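Local atomic coordinates of putative uncharacterized protein TTHB071 (Thermus thermophilus, PDB entry 3AYV), a protein that is of unknown function but binds zinc ions in a xylose isomerase-like TIM barrel and may help protect the cell against oxidative stress. Residues A[16-30]-A[44-58]. Residues are numbered along the deposited sequence; the frame is centred on the assembly and turned at random.
Sequences LPRLQALGLGAEVYL and LRRRFSGKLSVHLPF. With ZN (zinc ion), chain E.
Ala-26 N donates to Lys-51 O at 2.8 Å, the first of a series of backbone bonds between neighbouring strands. The carbonyl of the same alanine accepts Ser-53 N at 2.9 Å, with the CA-H of Leu-52 adding a minor CH...O contact. This alternation continues as Val-28 N donates to Ser-53 O and His-55 N to Val-28 O, until Leu-30 N closes the series on His-55 O. Strands 25-29 and 52-55 therefore run parallel in register, joined through helix 38-47 as a right-handed beta-alpha-beta crossover of the kind that links successive strands of a TIM barrel; strand 3-8 flanks the other edge of 25-29. The two faces serve different purposes. Towards the surrounding helices, Val-28 CG2 meets Leu-44 CD2 tip to tip at 4.0 Å and also touches Leu-52 CD1. Phe-48, with chi1 at 178° carrying the ring away from its own backbone N, lies between helix 12-22 and the sheet: Leu-16 CD2 rests against its CB and CD1, Leu-19 CD1 approaches CE1 at 3.9 Å, and CZ reaches Ala-26 CB at 4.0 Å. Replacing this ring with an alanine would probably open a gap among Leu-16, Leu-19 and Ala-26, leaving the helix packed less firmly on the strands. Nearby, Leu-16 CD1 sits over the centre of one face of the Arg-47 guanidinium. On the barrel interior, His-55 ND1 donates to Leu-56 O at 2.8 Å, the acceptor lying in the ring plane, which helps to fix the imidazole's rotation, with NE2 bound to a zinc ion at 2.3 Å. His-96, Glu-136 and two waters complete that metal site, while Glu-27 OE1 is hydrogen-bonded to NE2 of His-187, a ligand of a second zinc.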
loop_
_atom_site.group_PDB
_atom_site.type_symbol
_atom_site.label_atom_id
_atom_site.label_comp_id
_atom_site.label_asym_id
_atom_site.label_seq_id
_atom_site.Cartn_x
_atom_site.Cartn_y
_atom_site.Cartn_z
ATOM N N LEU A 16 10.750 15.268 -2.289
ATOM C CA LEU A 16 11.019 15.862 -0.974
ATOM C C LEU A 16 10.671 17.355 -0.803
ATOM O O LEU A 16 10.036 17.717 0.193
ATOM C CB LEU A 16 12.469 15.613 -0.552
ATOM C CG LEU A 16 12.736 14.279 0.144
ATOM C CD1 LEU A 16 14.217 14.142 0.465
ATOM C CD2 LEU A 16 11.887 14.164 1.410
ATOM N N PRO A 17 11.097 18.225 -1.751
ATOM C CA PRO A 17 10.732 19.637 -1.602
ATOM C C PRO A 17 9.218 19.849 -1.557
ATOM O O PRO A 17 8.734 20.674 -0.779
ATOM C CB PRO A 17 11.336 20.290 -2.849
ATOM C CG PRO A 17 12.493 19.419 -3.193
ATOM C CD PRO A 17 12.009 18.025 -2.894
ATOM N N ARG A 18 8.477 19.091 -2.361
ATOM C CA ARG A 18 7.022 19.220 -2.422
ATOM C C ARG A 18 6.340 18.746 -1.128
ATOM O O ARG A 18 5.329 19.317 -0.714
ATOM C CB ARG A 18 6.481 18.488 -3.654
ATOM C CG ARG A 18 5.086 18.907 -4.089
ATOM C CD ARG A 18 5.046 20.344 -4.640
ATOM N NE ARG A 18 3.674 20.742 -4.966
ATOM C CZ ARG A 18 3.026 21.789 -4.447
ATOM N NH1 ARG A 18 3.624 22.594 -3.567
ATOM N NH2 ARG A 18 1.772 22.035 -4.821
ATOM N N LEU A 19 6.918 17.713 -0.500
ATOM C CA LEU A 19 6.486 17.187 0.801
ATOM C C LEU A 19 6.566 18.219 1.902
ATOM O O LEU A 19 5.633 18.383 2.690
ATOM C CB LEU A 19 7.385 16.014 1.233
ATOM C CG LEU A 19 7.246 14.654 0.577
ATOM C CD1 LEU A 19 7.996 13.645 1.408
ATOM C CD2 LEU A 19 5.789 14.303 0.504
ATOM N N GLN A 20 7.724 18.873 1.970
ATOM C CA GLN A 20 8.008 19.911 2.948
ATOM C C GLN A 20 6.963 21.010 2.808
ATOM O O GLN A 20 6.315 21.397 3.784
ATOM C CB GLN A 20 9.413 20.474 2.692
ATOM C CG GLN A 20 10.145 20.983 3.935
ATOM C CD GLN A 20 10.152 19.962 5.073
ATOM O OE1 GLN A 20 10.632 18.825 4.918
ATOM N NE2 GLN A 20 9.601 20.360 6.218
ATOM N N ALA A 21 6.780 21.461 1.569
ATOM C CA ALA A 21 5.962 22.626 1.250
ATOM C C ALA A 21 4.490 22.413 1.542
ATOM O O ALA A 21 3.781 23.360 1.880
ATOM C CB ALA A 21 6.163 23.024 -0.203
ATOM N N LEU A 22 4.030 21.166 1.426
ATOM C CA LEU A 22 2.639 20.864 1.699
ATOM C C LEU A 22 2.419 20.257 3.089
ATOM O O LEU A 22 1.283 20.006 3.474
ATOM C CB LEU A 22 2.063 19.959 0.606
ATOM C CG LEU A 22 1.946 20.529 -0.822
ATOM C CD1 LEU A 22 1.777 19.389 -1.817
ATOM C CD2 LEU A 22 0.795 21.554 -0.958
ATOM N N GLY A 23 3.504 20.027 3.827
ATOM C CA GLY A 23 3.444 19.413 5.165
ATOM C C GLY A 23 2.962 17.972 5.131
ATOM O O GLY A 23 2.223 17.527 6.013
ATOM N N LEU A 24 3.373 17.244 4.097
ATOM C CA LEU A 24 2.972 15.854 3.941
ATOM C C LEU A 24 3.996 14.882 4.529
ATOM O O LEU A 24 5.211 15.158 4.593
ATOM C CB LEU A 24 2.721 15.543 2.458
ATOM C CG LEU A 24 1.514 16.236 1.813
ATOM C CD1 LEU A 24 1.517 15.997 0.324
ATOM C CD2 LEU A 24 0.200 15.769 2.409
ATOM N N GLY A 25 3.489 13.735 4.973
ATOM C CA GLY A 25 4.352 12.613 5.308
ATOM C C GLY A 25 4.780 11.883 4.027
ATOM O O GLY A 25 4.515 12.345 2.904
ATOM N N ALA A 26 5.441 10.737 4.187
ATOM C CA ALA A 26 5.986 10.027 3.036
ATOM C C ALA A 26 5.597 8.553 3.056
ATOM O O ALA A 26 5.571 7.942 4.116
ATOM C CB ALA A 26 7.501 10.143 3.019
ATOM N N GLU A 27 5.307 8.004 1.877
ATOM C CA GLU A 27 5.324 6.549 1.712
ATOM C C GLU A 27 6.225 6.232 0.534
ATOM O O GLU A 27 5.880 6.510 -0.627
ATOM C CB GLU A 27 3.920 5.973 1.510
ATOM C CG GLU A 27 3.970 4.457 1.402
ATOM C CD GLU A 27 2.689 3.789 1.795
ATOM O OE1 GLU A 27 2.000 3.283 0.896
ATOM O OE2 GLU A 27 2.372 3.763 3.001
ATOM N N VAL A 28 7.386 5.670 0.834
ATOM C CA VAL A 28 8.429 5.502 -0.156
ATOM C C VAL A 28 8.404 4.098 -0.739
ATOM O O VAL A 28 8.503 3.110 -0.007
ATOM C CB VAL A 28 9.830 5.714 0.454
ATOM C CG1 VAL A 28 10.871 5.732 -0.683
ATOM C CG2 VAL A 28 9.880 7.020 1.255
ATOM N N TYR A 29 8.290 4.016 -2.058
ATOM C CA TYR A 29 8.355 2.722 -2.713
ATOM C C TYR A 29 9.799 2.327 -2.927
ATOM O O TYR A 29 10.611 3.094 -3.461
ATOM C CB TYR A 29 7.573 2.764 -4.025
ATOM C CG TYR A 29 7.973 1.672 -4.998
ATOM C CD1 TYR A 29 7.523 0.359 -4.831
ATOM C CD2 TYR A 29 8.745 1.970 -6.119
ATOM C CE1 TYR A 29 7.870 -0.649 -5.744
ATOM C CE2 TYR A 29 9.101 0.976 -7.042
ATOM C CZ TYR A 29 8.654 -0.325 -6.857
ATOM O OH TYR A 29 9.000 -1.288 -7.801
ATOM N N LEU A 30 10.130 1.113 -2.500
ATOM C CA LEU A 30 11.512 0.666 -2.500
ATOM C C LEU A 30 11.853 0.001 -3.844
ATOM O O LEU A 30 11.752 -1.228 -3.973
ATOM C CB LEU A 30 11.782 -0.259 -1.297
ATOM C CG LEU A 30 11.392 0.314 0.076
ATOM C CD1 LEU A 30 11.729 -0.681 1.207
ATOM C CD2 LEU A 30 12.129 1.624 0.337
ATOM N N LEU A 44 18.225 9.832 2.596
ATOM C CA LEU A 44 16.806 10.061 2.825
ATOM C C LEU A 44 16.505 10.234 4.308
ATOM O O LEU A 44 15.781 11.142 4.693
ATOM C CB LEU A 44 15.956 8.928 2.233
ATOM C CG LEU A 44 14.437 8.985 2.445
ATOM C CD1 LEU A 44 13.807 10.329 2.026
ATOM C CD2 LEU A 44 13.787 7.807 1.695
ATOM N N ARG A 45 17.074 9.355 5.121
ATOM C CA ARG A 45 16.891 9.373 6.564
ATOM C C ARG A 45 17.364 10.695 7.197
ATOM O O ARG A 45 16.776 11.156 8.171
ATOM C CB ARG A 45 17.608 8.167 7.188
ATOM C CG ARG A 45 17.406 7.999 8.697
ATOM C CD ARG A 45 18.230 6.848 9.255
ATOM N NE ARG A 45 19.534 6.693 8.595
ATOM C CZ ARG A 45 20.631 7.408 8.864
ATOM N NH1 ARG A 45 20.615 8.364 9.792
ATOM N NH2 ARG A 45 21.758 7.164 8.191
ATOM N N ARG A 46 18.409 11.300 6.641
ATOM C CA ARG A 46 18.890 12.597 7.128
ATOM C C ARG A 46 17.987 13.737 6.662
ATOM O O ARG A 46 17.617 14.610 7.451
ATOM C CB ARG A 46 20.334 12.862 6.678
ATOM C CG ARG A 46 21.390 11.937 7.299
ATOM C CD ARG A 46 22.816 12.402 6.982
ATOM N NE ARG A 46 23.127 12.345 5.547
ATOM C CZ ARG A 46 23.093 13.386 4.713
ATOM N NH1 ARG A 46 22.760 14.592 5.150
ATOM N NH2 ARG A 46 23.389 13.216 3.431
ATOM N N ARG A 47 17.623 13.701 5.381
ATOM C CA ARG A 47 16.942 14.808 4.706
ATOM C C ARG A 47 15.428 14.880 4.961
ATOM O O ARG A 47 14.772 15.844 4.562
ATOM C CB ARG A 47 17.248 14.752 3.204
ATOM C CG ARG A 47 17.086 16.067 2.464
ATOM C CD ARG A 47 18.196 16.295 1.435
ATOM N NE ARG A 47 18.110 15.435 0.253
ATOM C CZ ARG A 47 17.306 15.650 -0.796
ATOM N NH1 ARG A 47 16.473 16.690 -0.816
ATOM N NH2 ARG A 47 17.318 14.809 -1.830
ATOM N N PHE A 48 14.874 13.874 5.635
ATOM C CA PHE A 48 13.451 13.862 5.963
ATOM C C PHE A 48 13.221 13.362 7.376
ATOM O O PHE A 48 13.783 12.349 7.801
ATOM C CB PHE A 48 12.636 13.017 4.956
ATOM C CG PHE A 48 11.152 12.925 5.278
ATOM C CD1 PHE A 48 10.271 13.932 4.880
ATOM C CD2 PHE A 48 10.639 11.832 5.970
ATOM C CE1 PHE A 48 8.904 13.850 5.179
ATOM C CE2 PHE A 48 9.277 11.743 6.270
ATOM C CZ PHE A 48 8.412 12.750 5.874
ATOM N N SER A 49 12.396 14.094 8.103
ATOM C CA SER A 49 11.910 13.652 9.398
ATOM C C SER A 49 10.479 14.155 9.455
ATOM O O SER A 49 10.199 15.308 9.134
ATOM C CB SER A 49 12.766 14.209 10.541
ATOM O OG SER A 49 12.713 15.618 10.562
ATOM N N GLY A 50 9.579 13.277 9.859
ATOM C CA GLY A 50 8.151 13.415 9.568
ATOM C C GLY A 50 7.721 11.974 9.367
ATOM O O GLY A 50 8.581 11.089 9.303
ATOM N N LYS A 51 6.419 11.724 9.288
ATOM C CA LYS A 51 5.926 10.346 9.287
ATOM C C LYS A 51 6.287 9.641 7.978
ATOM O O LYS A 51 6.125 10.199 6.894
ATOM C CB LYS A 51 4.431 10.291 9.601
ATOM C CG LYS A 51 4.128 10.624 11.089
ATOM C CD LYS A 51 2.635 10.782 11.360
ATOM C CE LYS A 51 2.370 10.999 12.849
ATOM N NZ LYS A 51 1.123 11.795 13.059
ATOM N N LEU A 52 6.810 8.425 8.108
ATOM C CA LEU A 52 7.257 7.680 6.937
ATOM C C LEU A 52 6.794 6.225 7.005
ATOM O O LEU A 52 6.883 5.568 8.048
ATOM C CB LEU A 52 8.777 7.764 6.786
ATOM C CG LEU A 52 9.409 7.068 5.559
ATOM C CD1 LEU A 52 10.652 7.789 5.111
ATOM C CD2 LEU A 52 9.716 5.549 5.809
ATOM N N SER A 53 6.298 5.746 5.873
ATOM C CA SER A 53 5.958 4.344 5.700
ATOM C C SER A 53 6.612 3.928 4.384
ATOM O O SER A 53 7.152 4.766 3.666
ATOM C CB SER A 53 4.439 4.136 5.682
ATOM O OG SER A 53 3.768 5.046 4.815
ATOM N N VAL A 54 6.610 2.632 4.076
ATOM C CA VAL A 54 7.202 2.206 2.801
ATOM C C VAL A 54 6.229 1.320 2.044
ATOM O O VAL A 54 5.363 0.680 2.641
ATOM C CB VAL A 54 8.543 1.422 2.944
ATOM C CG1 VAL A 54 9.600 2.230 3.711
ATOM C CG2 VAL A 54 8.297 0.077 3.607
ATOM N N HIS A 55 6.380 1.306 0.720
ATOM C CA HIS A 55 5.733 0.273 -0.109
ATOM C C HIS A 55 6.807 -0.724 -0.489
ATOM O O HIS A 55 7.814 -0.369 -1.109
ATOM C CB HIS A 55 5.124 0.901 -1.368
ATOM C CG HIS A 55 4.112 0.021 -2.027
ATOM N ND1 HIS A 55 4.395 -1.273 -2.431
ATOM C CD2 HIS A 55 2.807 0.230 -2.316
ATOM C CE1 HIS A 55 3.302 -1.814 -2.948
ATOM N NE2 HIS A 55 2.331 -0.918 -2.902
ATOM N N LEU A 56 6.630 -1.980 -0.065
ATOM C CA LEU A 56 7.573 -3.037 -0.351
ATOM C C LEU A 56 7.536 -3.373 -1.839
ATOM O O LEU A 56 6.596 -2.994 -2.522
ATOM C CB LEU A 56 7.275 -4.270 0.508
ATOM C CG LEU A 56 7.417 -4.030 2.015
ATOM C CD1 LEU A 56 6.903 -5.208 2.785
ATOM C CD2 LEU A 56 8.918 -3.795 2.373
ATOM N N PRO A 57 8.605 -3.987 -2.358
ATOM C CA PRO A 57 8.592 -4.385 -3.783
ATOM C C PRO A 57 7.370 -5.250 -4.100
ATOM O O PRO A 57 6.866 -5.965 -3.200
ATOM C CB PRO A 57 9.878 -5.214 -3.910
ATOM C CG PRO A 57 10.811 -4.564 -2.848
ATOM C CD PRO A 57 9.884 -4.337 -1.702
ATOM N N PHE A 58 6.898 -5.196 -5.355
ATOM C CA PHE A 58 5.758 -6.015 -5.749
ATOM C C PHE A 58 5.774 -6.470 -7.214
ATOM O O PHE A 58 5.116 -7.460 -7.540
ATOM C CB PHE A 58 4.436 -5.281 -5.493
ATOM C CG PHE A 58 4.249 -4.066 -6.354
ATOM C CD1 PHE A 58 3.544 -4.151 -7.570
ATOM C CD2 PHE A 58 4.779 -2.833 -5.963
ATOM C CE1 PHE A 58 3.382 -3.036 -8.371
ATOM C CE2 PHE A 58 4.622 -1.689 -6.765
ATOM C CZ PHE A 58 3.923 -1.790 -7.967
HETATM ZN ZN ZN E . 0.232 -0.896 -3.826
HETATM O O HOH W 1 11.408 16.638 6.809
HETATM O O HOH W 2 8.639 -3.948 -7.268
HETATM O O HOH W 3 0.087 1.181 -4.122
HETATM O O HOH W 4 0.731 -0.476 -6.197
#